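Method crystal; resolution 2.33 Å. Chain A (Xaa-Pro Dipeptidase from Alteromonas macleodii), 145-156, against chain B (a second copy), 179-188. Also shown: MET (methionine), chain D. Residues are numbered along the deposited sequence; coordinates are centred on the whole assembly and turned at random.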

# COMPACT_ATOMS: atom_id res chain seq x y z
N ALA A 145 3.94 -12.60 -10.59
CA ALA A 145 2.61 -13.16 -10.38
C ALA A 145 1.90 -12.49 -9.21
O ALA A 145 2.50 -11.74 -8.43
CB ALA A 145 2.72 -14.66 -10.11
N THR A 146 0.60 -12.77 -9.11
CA THR A 146 -0.20 -12.27 -8.00
C THR A 146 -0.30 -13.41 -6.99
O THR A 146 -0.04 -14.57 -7.32
CB THR A 146 -1.61 -11.86 -8.46
OG1 THR A 146 -2.21 -12.92 -9.21
CG2 THR A 146 -1.52 -10.63 -9.32
N THR A 147 -0.68 -13.08 -5.75
CA THR A 147 -0.79 -14.09 -4.70
C THR A 147 -1.45 -15.39 -5.17
O THR A 147 -2.57 -15.39 -5.66
CB THR A 147 -1.56 -13.54 -3.50
OG1 THR A 147 -0.83 -12.44 -2.94
CG2 THR A 147 -1.78 -14.64 -2.43
N GLY A 148 -0.74 -16.50 -5.01
CA GLY A 148 -1.28 -17.78 -5.42
C GLY A 148 -1.22 -18.07 -6.91
O GLY A 148 -1.59 -19.15 -7.35
N GLY A 149 -0.75 -17.09 -7.68
CA GLY A 149 -0.66 -17.24 -9.11
C GLY A 149 0.28 -18.33 -9.59
O GLY A 149 1.13 -18.84 -8.84
N HIS A 150 0.15 -18.67 -10.87
CA HIS A 150 0.95 -19.72 -11.48
C HIS A 150 2.44 -19.63 -11.16
O HIS A 150 3.10 -20.65 -10.98
CB HIS A 150 0.74 -19.73 -13.00
CG HIS A 150 1.54 -20.77 -13.71
ND1 HIS A 150 1.43 -22.12 -13.44
CD2 HIS A 150 2.48 -20.66 -14.69
CE1 HIS A 150 2.27 -22.79 -14.22
NE2 HIS A 150 2.91 -21.93 -14.99
N ALA A 151 2.96 -18.41 -11.07
CA ALA A 151 4.38 -18.26 -10.79
C ALA A 151 4.72 -17.83 -9.36
O ALA A 151 5.82 -17.34 -9.10
CB ALA A 151 5.00 -17.29 -11.80
N ASP A 152 3.79 -18.02 -8.43
CA ASP A 152 4.05 -17.69 -7.04
C ASP A 152 4.96 -18.83 -6.55
O ASP A 152 4.54 -19.98 -6.47
CB ASP A 152 2.75 -17.68 -6.23
CG ASP A 152 2.97 -17.32 -4.76
OD1 ASP A 152 4.08 -17.57 -4.24
OD2 ASP A 152 2.03 -16.80 -4.12
N PRO A 153 6.21 -18.51 -6.21
CA PRO A 153 7.12 -19.56 -5.75
C PRO A 153 6.81 -20.18 -4.39
O PRO A 153 7.52 -21.10 -3.97
CB PRO A 153 8.48 -18.86 -5.77
CG PRO A 153 8.13 -17.50 -5.30
CD PRO A 153 6.85 -17.19 -6.09
N THR A 154 5.79 -19.69 -3.70
CA THR A 154 5.45 -20.25 -2.39
C THR A 154 4.22 -21.14 -2.40
O THR A 154 3.77 -21.58 -1.34
CB THR A 154 5.28 -19.15 -1.31
OG1 THR A 154 4.30 -18.20 -1.70
CG2 THR A 154 6.62 -18.46 -1.07
N ASN A 155 3.68 -21.41 -3.58
CA ASN A 155 2.53 -22.30 -3.70
C ASN A 155 2.97 -23.70 -3.29
O ASN A 155 4.16 -24.00 -3.26
CB ASN A 155 2.01 -22.36 -5.14
CG ASN A 155 1.08 -21.21 -5.49
OD1 ASN A 155 0.36 -20.69 -4.65
ND2 ASN A 155 1.08 -20.82 -6.76
N GLY A 156 2.01 -24.56 -2.97
CA GLY A 156 2.32 -25.92 -2.58
C GLY A 156 3.08 -26.06 -1.27
O GLY A 156 3.76 -27.06 -1.05
N MET D . 4.68 -24.22 -18.32
CA MET D . 3.27 -24.20 -18.81
C MET D . 2.27 -24.34 -17.67
O MET D . 1.11 -23.91 -17.85
CB MET D . 3.05 -25.34 -19.81
CG MET D . 1.67 -25.35 -20.40
SD MET D . 1.55 -26.53 -21.70
CE MET D . 2.58 -25.76 -22.91
OXT MET D . 2.65 -24.88 -16.61
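Chain B 179-188: YAAVRQRYKD

How does the segment of chain B meet the start of the chain A stretch? Residues 179-188 of chain B are helical throughout, the continuation of a helix that begins earlier, while chain A offers mostly loop and turns. The two run in the same general sense where they touch, since CA of Thr A147 has CA of Arg B183 as its nearest, 5.5 Å away. CA of Gly A148 is 4.7 Å from CA of Lys B187, one helical turn further on. The CA-to-CB bond of Thr A146 points toward the helix, and its CG2 lies over one face of the Arg B183 guanidinium, 3.5 Å from NH1 of that residue.

What does Thr A147 find on the helix? It packs on the backbone and the base of the side chain of Arg B183: CB of Thr A147 is 3.7 Å from CB of Arg B183, and O of Thr A147 is 3.3 Å from that same CB. Its methyl, CG2, is 3.5 Å from OE1 of Gln B184, whose CA-to-CB bond points away although the end of the side chain comes nearer, and 4.1 Å from CD of Lys B187.

Why can the chain come so close at Gly A148? Thr A146 to Gly A149 form a type II turn, closed by a 2.6 Å hydrogen bond from N of Gly A149 to O of Thr A146, and Gly A148 sits in it with phi 79°. A CB there would be jammed against the preceding carbonyl and would also fall only 3.2 Å from both CB of Lys B187 and CD2 of Tyr B186. Without one, CA of Gly A148 approaches CD of Lys B187 to 3.8 Å. Its O lies at the edge of the Tyr B186 ring, 3.4 Å from CE2, and a water joins this O (2.5 Å) to OH of Tyr B186 (2.6 Å).

Where does the extended Lys B187 side chain end? After His A150, whose CA-to-CB bond points away from the helix, two type I turns, Gly A149 to Asp A152 and Asp A152 to Asn A155, bring acceptors to the lysine, all of whose chi angles are t. NZ of Lys B187 forms a salt bridge with OD2 of Asp A152 at 2.7 Å and donates to OG1 of Thr A154 at 2.5 Å. The same OD2 of Asp A152 accepts from N of Gly A148 at 2.9 Å, tying the lysine's partner to the first turn. Finally, OD1 of Asn A155 lies 3.5 Å from CG of Lys B187, against the aliphatic part of the chain.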

# COMPACT_ATOMS: atom_id res chain seq x y z
N TYR B 179 -7.73 -7.81 -2.55
CA TYR B 179 -7.33 -8.79 -3.56
C TYR B 179 -6.30 -9.77 -3.00
O TYR B 179 -6.37 -10.97 -3.28
CB TYR B 179 -6.76 -8.10 -4.81
CG TYR B 179 -7.78 -7.85 -5.91
CD1 TYR B 179 -8.64 -6.75 -5.86
CD2 TYR B 179 -7.87 -8.72 -7.00
CE1 TYR B 179 -9.57 -6.52 -6.87
CE2 TYR B 179 -8.80 -8.49 -8.03
CZ TYR B 179 -9.64 -7.40 -7.95
OH TYR B 179 -10.55 -7.19 -8.96
N ALA B 180 -5.36 -9.27 -2.21
CA ALA B 180 -4.35 -10.12 -1.62
C ALA B 180 -5.05 -11.16 -0.76
O ALA B 180 -4.73 -12.34 -0.82
CB ALA B 180 -3.38 -9.30 -0.77
N ALA B 181 -6.02 -10.71 0.03
CA ALA B 181 -6.77 -11.59 0.92
C ALA B 181 -7.64 -12.62 0.18
O ALA B 181 -7.73 -13.78 0.59
CB ALA B 181 -7.64 -10.77 1.88
N VAL B 182 -8.29 -12.20 -0.90
CA VAL B 182 -9.12 -13.11 -1.67
C VAL B 182 -8.21 -14.15 -2.34
O VAL B 182 -8.48 -15.34 -2.30
CB VAL B 182 -9.94 -12.36 -2.74
CG1 VAL B 182 -10.60 -13.35 -3.70
CG2 VAL B 182 -11.00 -11.52 -2.07
N ARG B 183 -7.14 -13.68 -2.96
CA ARG B 183 -6.20 -14.58 -3.61
C ARG B 183 -5.57 -15.56 -2.62
O ARG B 183 -5.29 -16.71 -2.98
CB ARG B 183 -5.14 -13.78 -4.36
CG ARG B 183 -5.68 -13.17 -5.67
CD ARG B 183 -4.72 -12.17 -6.30
NE ARG B 183 -5.19 -11.68 -7.59
CZ ARG B 183 -4.92 -10.47 -8.07
NH1 ARG B 183 -4.19 -9.61 -7.37
NH2 ARG B 183 -5.39 -10.11 -9.25
N GLN B 184 -5.35 -15.12 -1.37
CA GLN B 184 -4.77 -16.00 -0.36
C GLN B 184 -5.72 -17.16 -0.07
O GLN B 184 -5.28 -18.29 0.17
CB GLN B 184 -4.50 -15.25 0.94
CG GLN B 184 -3.80 -16.08 2.00
CD GLN B 184 -2.44 -16.57 1.53
OE1 GLN B 184 -1.70 -15.84 0.87
NE2 GLN B 184 -2.10 -17.82 1.86
N ARG B 185 -7.02 -16.88 -0.07
CA ARG B 185 -7.99 -17.94 0.18
C ARG B 185 -7.96 -18.93 -0.99
O ARG B 185 -8.10 -20.13 -0.79
CB ARG B 185 -9.39 -17.34 0.38
CG ARG B 185 -9.88 -17.42 1.83
CD ARG B 185 -8.73 -17.43 2.85
NE ARG B 185 -8.22 -16.10 3.10
CZ ARG B 185 -7.09 -15.83 3.74
NH1 ARG B 185 -6.31 -16.79 4.20
NH2 ARG B 185 -6.74 -14.56 3.90
N TYR B 186 -7.77 -18.41 -2.19
CA TYR B 186 -7.66 -19.27 -3.37
C TYR B 186 -6.40 -20.14 -3.19
O TYR B 186 -6.39 -21.34 -3.48
CB TYR B 186 -7.49 -18.42 -4.64
CG TYR B 186 -6.87 -19.15 -5.80
CD1 TYR B 186 -7.57 -20.13 -6.50
CD2 TYR B 186 -5.56 -18.86 -6.20
CE1 TYR B 186 -6.98 -20.81 -7.57
CE2 TYR B 186 -4.97 -19.53 -7.26
CZ TYR B 186 -5.68 -20.50 -7.95
OH TYR B 186 -5.09 -21.15 -9.01
N LYS B 187 -5.35 -19.51 -2.69
CA LYS B 187 -4.07 -20.18 -2.48
C LYS B 187 -4.20 -21.26 -1.42
O LYS B 187 -3.64 -22.33 -1.59
CB LYS B 187 -3.00 -19.14 -2.08
CG LYS B 187 -1.57 -19.66 -1.97
CD LYS B 187 -0.60 -18.49 -1.74
CE LYS B 187 0.83 -18.98 -1.53
NZ LYS B 187 1.79 -17.86 -1.61
N ASP B 188 -4.94 -20.99 -0.34
CA ASP B 188 -5.12 -21.98 0.72
C ASP B 188 -5.95 -23.18 0.26
O ASP B 188 -5.88 -24.25 0.87
CB ASP B 188 -5.79 -21.36 1.95
CG ASP B 188 -4.95 -20.28 2.60
OD1 ASP B 188 -3.70 -20.36 2.56
OD2 ASP B 188 -5.55 -19.35 3.18
O HOH W 1 -2.68 -20.17 -9.40